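Local coordinates for FAD-dependent pyridine nucleotide-disulphide oxidoreductase (PDB 3IWA), which probably passes electrons from NADH or NADPH through FAD to a disulphide or related acceptor, at residues Ala136-Val141 with Val250-Gly255; Ser160-Val165 with Ile184-Val189; Val188-Asp193 with Val219-Lys224. One frame throughout, in Å; residues are numbered along the deposited sequence.

Contact 1: residues Ala136-Val141 with Val250-Gly255; sequences AGVTPV and VILAAG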
loop_
_atom_site.group_PDB
_atom_site.type_symbol
_atom_site.label_atom_id
_atom_site.label_comp_id
_atom_site.label_asym_id
_atom_site.label_seq_id
_atom_site.Cartn_x
_atom_site.Cartn_y
_atom_site.Cartn_z
ATOM N N ALA A 136 29.978 -6.152 32.719
ATOM C CA ALA A 136 30.025 -4.946 31.916
ATOM C C ALA A 136 30.206 -5.411 30.482
ATOM O O ALA A 136 30.873 -6.414 30.260
ATOM C CB ALA A 136 31.187 -4.065 32.344
ATOM N N GLY A 137 29.600 -4.700 29.527
ATOM C CA GLY A 137 29.623 -5.096 28.102
ATOM C C GLY A 137 28.409 -5.885 27.617
ATOM O O GLY A 137 28.314 -6.185 26.447
ATOM N N VAL A 138 27.517 -6.250 28.529
ATOM C CA VAL A 138 26.298 -6.974 28.221
ATOM C C VAL A 138 25.153 -5.961 28.166
ATOM O O VAL A 138 24.676 -5.468 29.200
ATOM C CB VAL A 138 25.991 -8.078 29.267
ATOM C CG1 VAL A 138 24.709 -8.807 28.918
ATOM C CG2 VAL A 138 27.152 -9.076 29.384
ATOM N N THR A 139 24.709 -5.652 26.949
ATOM C CA THR A 139 23.847 -4.510 26.740
ATOM C C THR A 139 22.474 -4.867 26.214
ATOM O O THR A 139 22.351 -5.247 25.062
ATOM C CB THR A 139 24.461 -3.560 25.748
ATOM O OG1 THR A 139 25.873 -3.536 25.936
ATOM C CG2 THR A 139 23.880 -2.170 25.927
ATOM N N PRO A 140 21.430 -4.663 27.041
ATOM C CA PRO A 140 20.069 -4.884 26.598
ATOM C C PRO A 140 19.721 -3.814 25.588
ATOM O O PRO A 140 20.141 -2.676 25.751
ATOM C CB PRO A 140 19.240 -4.656 27.872
ATOM C CG PRO A 140 19.992 -3.598 28.616
ATOM C CD PRO A 140 21.472 -3.861 28.282
ATOM N N VAL A 141 18.997 -4.185 24.541
ATOM C CA VAL A 141 18.438 -3.205 23.599
ATOM C C VAL A 141 16.979 -3.584 23.314
ATOM O O VAL A 141 16.720 -4.582 22.649
ATOM C CB VAL A 141 19.279 -3.145 22.303
ATOM C CG1 VAL A 141 18.639 -2.195 21.284
ATOM C CG2 VAL A 141 20.712 -2.735 22.649
ATOM N N VAL A 250 28.232 -7.901 24.052
ATOM C CA VAL A 250 27.118 -8.808 23.898
ATOM C C VAL A 250 25.805 -8.014 23.955
ATOM O O VAL A 250 25.510 -7.338 24.953
ATOM C CB VAL A 250 27.127 -9.890 24.989
ATOM C CG1 VAL A 250 25.892 -10.739 24.895
ATOM C CG2 VAL A 250 28.410 -10.731 24.884
ATOM N N ILE A 251 25.047 -8.082 22.868
ATOM C CA ILE A 251 23.772 -7.390 22.754
ATOM C C ILE A 251 22.652 -8.373 23.103
ATOM O O ILE A 251 22.553 -9.436 22.507
ATOM C CB ILE A 251 23.576 -6.858 21.328
ATOM C CG1 ILE A 251 24.774 -6.007 20.881
ATOM C CG2 ILE A 251 22.341 -6.025 21.229
ATOM C CD1 ILE A 251 24.899 -4.704 21.623
ATOM N N LEU A 252 21.852 -8.037 24.105
ATOM C CA LEU A 252 20.650 -8.794 24.431
ATOM C C LEU A 252 19.450 -8.225 23.639
ATOM O O LEU A 252 19.002 -7.099 23.885
ATOM C CB LEU A 252 20.362 -8.761 25.942
ATOM C CG LEU A 252 21.433 -9.323 26.888
ATOM C CD1 LEU A 252 20.866 -9.396 28.297
ATOM C CD2 LEU A 252 21.972 -10.686 26.468
ATOM N N ALA A 253 18.973 -9.021 22.686
ATOM C CA ALA A 253 17.900 -8.668 21.761
ATOM C C ALA A 253 17.042 -9.905 21.610
ATOM O O ALA A 253 16.738 -10.326 20.504
ATOM C CB ALA A 253 18.469 -8.275 20.397
ATOM N N ALA A 254 16.663 -10.490 22.728
ATOM C CA ALA A 254 15.942 -11.752 22.715
ATOM C C ALA A 254 14.533 -11.564 23.214
ATOM O O ALA A 254 13.976 -12.461 23.841
ATOM C CB ALA A 254 16.669 -12.803 23.574
ATOM N N GLY A 255 13.954 -10.404 22.945
ATOM C CA GLY A 255 12.568 -10.169 23.337
ATOM C C GLY A 255 12.444 -9.514 24.709
ATOM O O GLY A 255 13.381 -9.513 25.519
#

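Contact 2: residues Ser160-Val165 with Ile184-Val189; sequences SKAVIV and IDTTVV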
loop_
_atom_site.group_PDB
_atom_site.type_symbol
_atom_site.label_atom_id
_atom_site.label_comp_id
_atom_site.label_asym_id
_atom_site.label_seq_id
_atom_site.Cartn_x
_atom_site.Cartn_y
_atom_site.Cartn_z
ATOM N N SER A 160 35.900 -5.143 19.331
ATOM C CA SER A 160 36.555 -6.087 18.443
ATOM C C SER A 160 35.558 -7.153 18.066
ATOM O O SER A 160 35.370 -7.446 16.885
ATOM C CB SER A 160 37.783 -6.737 19.122
ATOM O OG SER A 160 38.332 -7.786 18.311
ATOM N N LYS A 161 34.914 -7.741 19.072
ATOM C CA LYS A 161 33.913 -8.765 18.801
ATOM C C LYS A 161 32.571 -8.509 19.482
ATOM O O LYS A 161 32.501 -8.262 20.693
ATOM C CB LYS A 161 34.459 -10.141 19.153
ATOM C CG LYS A 161 35.654 -10.566 18.279
ATOM C CD LYS A 161 35.720 -12.073 18.047
ATOM C CE LYS A 161 36.794 -12.427 17.019
ATOM N NZ LYS A 161 37.991 -13.058 17.631
ATOM N N ALA A 162 31.514 -8.568 18.664
ATOM C CA ALA A 162 30.131 -8.445 19.115
ATOM C C ALA A 162 29.385 -9.758 18.896
ATOM O O ALA A 162 29.414 -10.312 17.804
ATOM C CB ALA A 162 29.419 -7.318 18.392
ATOM N N VAL A 163 28.726 -10.243 19.947
ATOM C CA VAL A 163 27.763 -11.315 19.794
ATOM C C VAL A 163 26.338 -10.794 20.074
ATOM O O VAL A 163 26.091 -10.185 21.110
ATOM C CB VAL A 163 28.100 -12.489 20.721
ATOM C CG1 VAL A 163 26.897 -13.479 20.804
ATOM C CG2 VAL A 163 29.413 -13.141 20.227
ATOM N N ILE A 164 25.421 -11.013 19.133
ATOM C CA ILE A 164 24.034 -10.588 19.296
ATOM C C ILE A 164 23.230 -11.803 19.694
ATOM O O ILE A 164 23.189 -12.781 18.978
ATOM C CB ILE A 164 23.467 -9.933 17.989
ATOM C CG1 ILE A 164 24.024 -8.509 17.788
ATOM C CG2 ILE A 164 21.953 -9.815 18.062
ATOM C CD1 ILE A 164 24.879 -8.302 16.618
ATOM N N VAL A 165 22.615 -11.749 20.864
ATOM C CA VAL A 165 21.752 -12.808 21.358
ATOM C C VAL A 165 20.295 -12.481 20.998
ATOM O O VAL A 165 19.657 -11.614 21.644
ATOM C CB VAL A 165 21.858 -12.977 22.888
ATOM C CG1 VAL A 165 20.946 -14.169 23.344
ATOM C CG2 VAL A 165 23.336 -13.162 23.323
ATOM N N ILE A 184 32.808 -4.139 12.863
ATOM C CA ILE A 184 32.896 -5.018 14.012
ATOM C C ILE A 184 32.593 -6.438 13.566
ATOM O O ILE A 184 31.625 -6.674 12.847
ATOM C CB ILE A 184 31.902 -4.566 15.108
ATOM C CG1 ILE A 184 32.306 -3.185 15.648
ATOM C CG2 ILE A 184 31.872 -5.554 16.225
ATOM C CD1 ILE A 184 31.245 -2.498 16.524
ATOM N N ASP A 185 33.432 -7.375 13.986
ATOM C CA ASP A 185 33.167 -8.815 13.845
ATOM C C ASP A 185 31.914 -9.237 14.625
ATOM O O ASP A 185 31.875 -9.185 15.859
ATOM C CB ASP A 185 34.384 -9.613 14.322
ATOM C CG ASP A 185 34.293 -11.111 13.977
ATOM O OD1 ASP A 185 33.185 -11.702 14.003
ATOM O OD2 ASP A 185 35.348 -11.697 13.693
ATOM N N THR A 186 30.894 -9.648 13.879
ATOM C CA THR A 186 29.553 -9.782 14.414
ATOM C C THR A 186 28.986 -11.159 14.176
ATOM O O THR A 186 29.045 -11.671 13.065
ATOM C CB THR A 186 28.631 -8.711 13.806
ATOM O OG1 THR A 186 29.262 -7.439 13.951
ATOM C CG2 THR A 186 27.303 -8.651 14.530
ATOM N N THR A 187 28.430 -11.735 15.239
ATOM C CA THR A 187 27.789 -13.053 15.214
ATOM C C THR A 187 26.406 -12.961 15.854
ATOM O O THR A 187 26.241 -12.353 16.908
ATOM C CB THR A 187 28.606 -14.076 15.989
ATOM O OG1 THR A 187 29.961 -14.002 15.547
ATOM C CG2 THR A 187 28.069 -15.492 15.801
ATOM N N VAL A 188 25.411 -13.541 15.200
ATOM C CA VAL A 188 24.053 -13.621 15.754
ATOM C C VAL A 188 23.848 -15.030 16.221
ATOM O O VAL A 188 24.157 -15.950 15.507
ATOM C CB VAL A 188 22.947 -13.261 14.727
ATOM C CG1 VAL A 188 21.583 -13.425 15.363
ATOM C CG2 VAL A 188 23.104 -11.861 14.216
ATOM N N VAL A 189 23.349 -15.180 17.440
ATOM C CA VAL A 189 23.014 -16.469 18.005
ATOM C C VAL A 189 21.524 -16.491 18.364
ATOM O O VAL A 189 21.061 -15.710 19.159
ATOM C CB VAL A 189 23.883 -16.779 19.280
ATOM C CG1 VAL A 189 23.420 -18.091 19.956
ATOM C CG2 VAL A 189 25.389 -16.811 18.920
#

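Contact 3: residues Val188-Asp193 with Val219-Lys224; sequences VVELAD and VHTGEK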
loop_
_atom_site.group_PDB
_atom_site.type_symbol
_atom_site.label_atom_id
_atom_site.label_comp_id
_atom_site.label_asym_id
_atom_site.label_seq_id
_atom_site.Cartn_x
_atom_site.Cartn_y
_atom_site.Cartn_z
ATOM N N VAL A 188 25.411 -13.541 15.200
ATOM C CA VAL A 188 24.053 -13.621 15.754
ATOM C C VAL A 188 23.848 -15.030 16.221
ATOM O O VAL A 188 24.157 -15.950 15.507
ATOM C CB VAL A 188 22.947 -13.261 14.727
ATOM C CG1 VAL A 188 21.583 -13.425 15.363
ATOM C CG2 VAL A 188 23.104 -11.861 14.216
ATOM N N VAL A 189 23.349 -15.180 17.440
ATOM C CA VAL A 189 23.014 -16.469 18.005
ATOM C C VAL A 189 21.524 -16.491 18.364
ATOM O O VAL A 189 21.061 -15.710 19.159
ATOM C CB VAL A 189 23.883 -16.779 19.280
ATOM C CG1 VAL A 189 23.420 -18.091 19.956
ATOM C CG2 VAL A 189 25.389 -16.811 18.920
ATOM N N GLU A 190 20.799 -17.434 17.777
ATOM C CA GLU A 190 19.360 -17.529 17.906
ATOM C C GLU A 190 18.974 -18.938 18.375
ATOM O O GLU A 190 19.374 -19.945 17.811
ATOM C CB GLU A 190 18.711 -17.169 16.568
ATOM C CG GLU A 190 17.211 -17.459 16.448
ATOM C CD GLU A 190 16.371 -16.727 17.452
ATOM O OE1 GLU A 190 16.474 -15.490 17.487
ATOM O OE2 GLU A 190 15.604 -17.377 18.198
ATOM N N LEU A 191 18.166 -18.964 19.407
ATOM C CA LEU A 191 17.633 -20.171 19.970
ATOM C C LEU A 191 16.680 -20.914 18.998
ATOM O O LEU A 191 16.800 -22.122 18.810
ATOM C CB LEU A 191 16.956 -19.807 21.285
ATOM C CG LEU A 191 16.262 -20.915 22.075
ATOM C CD1 LEU A 191 17.293 -21.843 22.703
ATOM C CD2 LEU A 191 15.333 -20.289 23.143
ATOM N N ALA A 192 15.759 -20.197 18.364
ATOM C CA ALA A 192 14.813 -20.818 17.419
ATOM C C ALA A 192 15.567 -21.353 16.201
ATOM O O ALA A 192 16.682 -20.907 15.894
ATOM C CB ALA A 192 13.725 -19.819 17.001
ATOM N N ASP A 193 14.965 -22.297 15.491
ATOM C CA ASP A 193 15.612 -22.880 14.301
ATOM C C ASP A 193 15.687 -21.938 13.098
ATOM O O ASP A 193 16.068 -22.364 12.003
ATOM C CB ASP A 193 14.908 -24.174 13.888
ATOM C CG ASP A 193 13.464 -23.945 13.377
ATOM O OD1 ASP A 193 13.091 -22.787 13.062
ATOM O OD2 ASP A 193 12.694 -24.944 13.277
ATOM N N VAL A 219 25.887 -16.505 11.502
ATOM C CA VAL A 219 24.606 -16.797 12.141
ATOM C C VAL A 219 24.514 -18.212 12.694
ATOM O O VAL A 219 24.770 -19.167 12.000
ATOM C CB VAL A 219 23.449 -16.553 11.155
ATOM C CG1 VAL A 219 22.107 -16.785 11.839
ATOM C CG2 VAL A 219 23.538 -15.140 10.584
ATOM N N HIS A 220 24.122 -18.350 13.946
ATOM C CA HIS A 220 23.895 -19.665 14.511
ATOM C C HIS A 220 22.466 -19.712 14.977
ATOM O O HIS A 220 22.047 -18.859 15.767
ATOM C CB HIS A 220 24.839 -19.965 15.696
ATOM C CG HIS A 220 26.298 -19.941 15.337
ATOM N ND1 HIS A 220 26.868 -20.844 14.467
ATOM C CD2 HIS A 220 27.301 -19.112 15.726
ATOM C CE1 HIS A 220 28.155 -20.568 14.333
ATOM N NE2 HIS A 220 28.441 -19.521 15.085
ATOM N N THR A 221 21.735 -20.709 14.484
ATOM C CA THR A 221 20.368 -21.013 14.902
ATOM C C THR A 221 20.291 -22.353 15.655
ATOM O O THR A 221 21.238 -23.141 15.672
ATOM C CB THR A 221 19.399 -21.009 13.674
ATOM O OG1 THR A 221 19.909 -21.840 12.627
ATOM C CG2 THR A 221 19.233 -19.587 13.132
ATOM N N GLY A 222 19.152 -22.626 16.269
ATOM C CA GLY A 222 19.041 -23.768 17.135
ATOM C C GLY A 222 20.154 -23.838 18.174
ATOM O O GLY A 222 20.602 -24.930 18.519
ATOM N N GLU A 223 20.561 -22.679 18.705
ATOM C CA GLU A 223 21.720 -22.581 19.586
ATOM C C GLU A 223 21.434 -21.745 20.824
ATOM O O GLU A 223 20.951 -20.618 20.730
ATOM C CB GLU A 223 22.886 -22.006 18.807
ATOM C CG GLU A 223 24.210 -22.127 19.552
ATOM C CD GLU A 223 25.415 -22.145 18.662
ATOM O OE1 GLU A 223 25.326 -22.565 17.495
ATOM O OE2 GLU A 223 26.490 -21.771 19.169
ATOM N N LYS A 224 21.732 -22.326 21.988
ATOM C CA LYS A 224 21.342 -21.773 23.285
ATOM C C LYS A 224 22.540 -21.177 24.015
ATOM O O LYS A 224 23.630 -21.747 23.975
ATOM C CB LYS A 224 20.709 -22.861 24.174
ATOM C CG LYS A 224 20.351 -22.372 25.593
ATOM C CD LYS A 224 19.625 -23.426 26.462
ATOM C CE LYS A 224 18.678 -22.763 27.492
ATOM N NZ LYS A 224 17.671 -23.694 28.138
#

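Contact 1: residues Ala136-Val141 with Val250-Gly255
At one margin of the parallel sheet in the Rossmann-type domain that holds both segments, the outermost strand 138-140 runs alongside strand 249-252, with Val138 beside Val250, Thr139 beside Ile251 and Pro140 beside Leu252. The strand segments diverge by 26°. Four backbone bonds join them. Thr139 gives its N-H to Val250 O, 2.7 Å from Thr139 N, and its own O receives Leu252 N at 3.0 Å, this donor standing 50° out of the carbonyl plane. Val250 N to Gly137 O and Val141 N to Leu252 O complete the set. The inward N-H groups belong to Thr139 and Val141, which is why proline, lacking one, fits between them at no cost to the pairing.

One face is aliphatic. Val138 CG1 lies 3.9 Å from both Leu252 CG and Leu252 CD1, the two side chains crossing at a slant, and strand 235-240 touches Val138 and Val250 there. On the face of Thr139 and Ile251, Val141 comes in from just past the strand: its CG1 is anti to the backbone N (chi1 176°), and Val141 CG2, beside that N, meets Ile251 CG2 at 3.9 Å. Helix 144-153 packs on Thr139 and Val141, and branched residues suit this extended place. Where the chain enters the strand, Gly137 has positive phi; a CB would press on the carbonyl O of Ala136, and glycine avoids this. The parallel sheet with helices against it is consistent with this family's Rossmann-like fold, strand 138-140 being outermost within this chain.

Contact 2: residues Ser160-Val165 with Ile184-Val189
The carboxylate of Asp185 is the flat side-chain group here, and Lys161 reaches over one of its faces: CE stands above the carboxylate plane, 3.7 Å from Asp185 OD2, the two side chains lying side by side and pointing the same way. Asp185 CG lies anti to its backbone N (chi1 -170°). Lys161 NZ stays 4.9 Å from Asp185 OD2, so the opposite charges may attract without forming a salt bridge. Both residues begin neighbouring parallel strands of a beta-alpha-beta crossover, 161-165 and 185-189 joined by helix 169-182, consistent with a dinucleotide-binding Rossmann unit.

The charged pair shares its sheet face with Val163, Val165, Thr187 and Val189. Val163 CG1 touches Val189 CG2 at 4.1 Å, and strand 244-246 adds Leu245 to both. The opposite face lies under the helix, whose Leu178 touches Ala162, Ile184 and Thr186. The small Ala162 suits this cover, and its CB meets Ile184 CG2 at 3.7 Å.

Four good backbone bonds span the strands; in the middle, Thr187 N-H goes to Ala162 O, and Thr187 O takes the N-H of Ile164, 2.7 Å from Ile164 N. At the start of the strands, the bond from Asp185 N to Ser160 O is weak. Thr186 keeps its hydroxyl satisfied locally on the helix-covered face: Thr186 OG1 gives a hydrogen bond to Ile184 O at 2.7 Å, from 60° out of the carbonyl plane.

Contact 3: residues Val188-Asp193 with Val219-Lys224
A parallel strand pairing that runs on into two loops that hydrogen-bond to each other joins Val188-Asp193 to Val219-Lys224, at the sheet margin formed by strand 218-220. Val188 O takes the N-H of His220, and His220 O that of Glu190, 2.8 Å from Glu190 N. Val189 CG2 sits near the plane of the His220 ring, at its edge, 4.4 Å from CD2, while Val189 CG1 lies 3.6 Å from Glu223 O.

Beyond the strands, Glu190 O receives Glu223 N, and Gly222 N bonds to Ala192 O at 3.0 Å, 55° above the carbonyl plane. Gly222 has positive phi, a turn that glycine makes easily. The strands belong to a beta-alpha-beta unit, with helix 202-214 between them. Glu190 probably corresponds to the acid that, in many NAD-binding Rossmann proteins, binds the adenosine ribose; no nucleotide is present here. Glu190 OE2 takes Ala192 N at 2.8 Å on the anti lone pair, and OE1 accepts Gly167 N of what is probably the glycine-rich turn, which together fix the carboxylate.

Thr221 CB lies 3.5 Å from Ala192 O; Thr221 OG1, between backbone N and carbonyl carbon (chi1 51°), is bonded to Arg209 of helix 202-214. Glu223 OE2 is held by Thr240 and by a salt bridge to Arg243. At the solvent side Leu191 and Lys224 lie side by side, Leu191 CD1 touching Lys224 CB at 3.9 Å.

In the fold
From the N terminus, the chain lays down strand 138-140 of the second parallel sheet first, and contact 1 closes the widest loop when 250-255 returns to it. Contacts 2 and 3 nest inside that loop. Contact 2 closes a short one around helix 169-182; contact 3 starts on the stretch where contact 2 ends, shares Val188 and Val189 with it, and closes around helix 202-214. Strands 249-252 and 161-165 are neighbours, joined by probable backbone bonds between Ile251 or Ala253 and Val165. The three contacts, with the pairing of 249-252 and 161-165 between them, link all five strands, from 138-140 at one margin to 218-220 at the other.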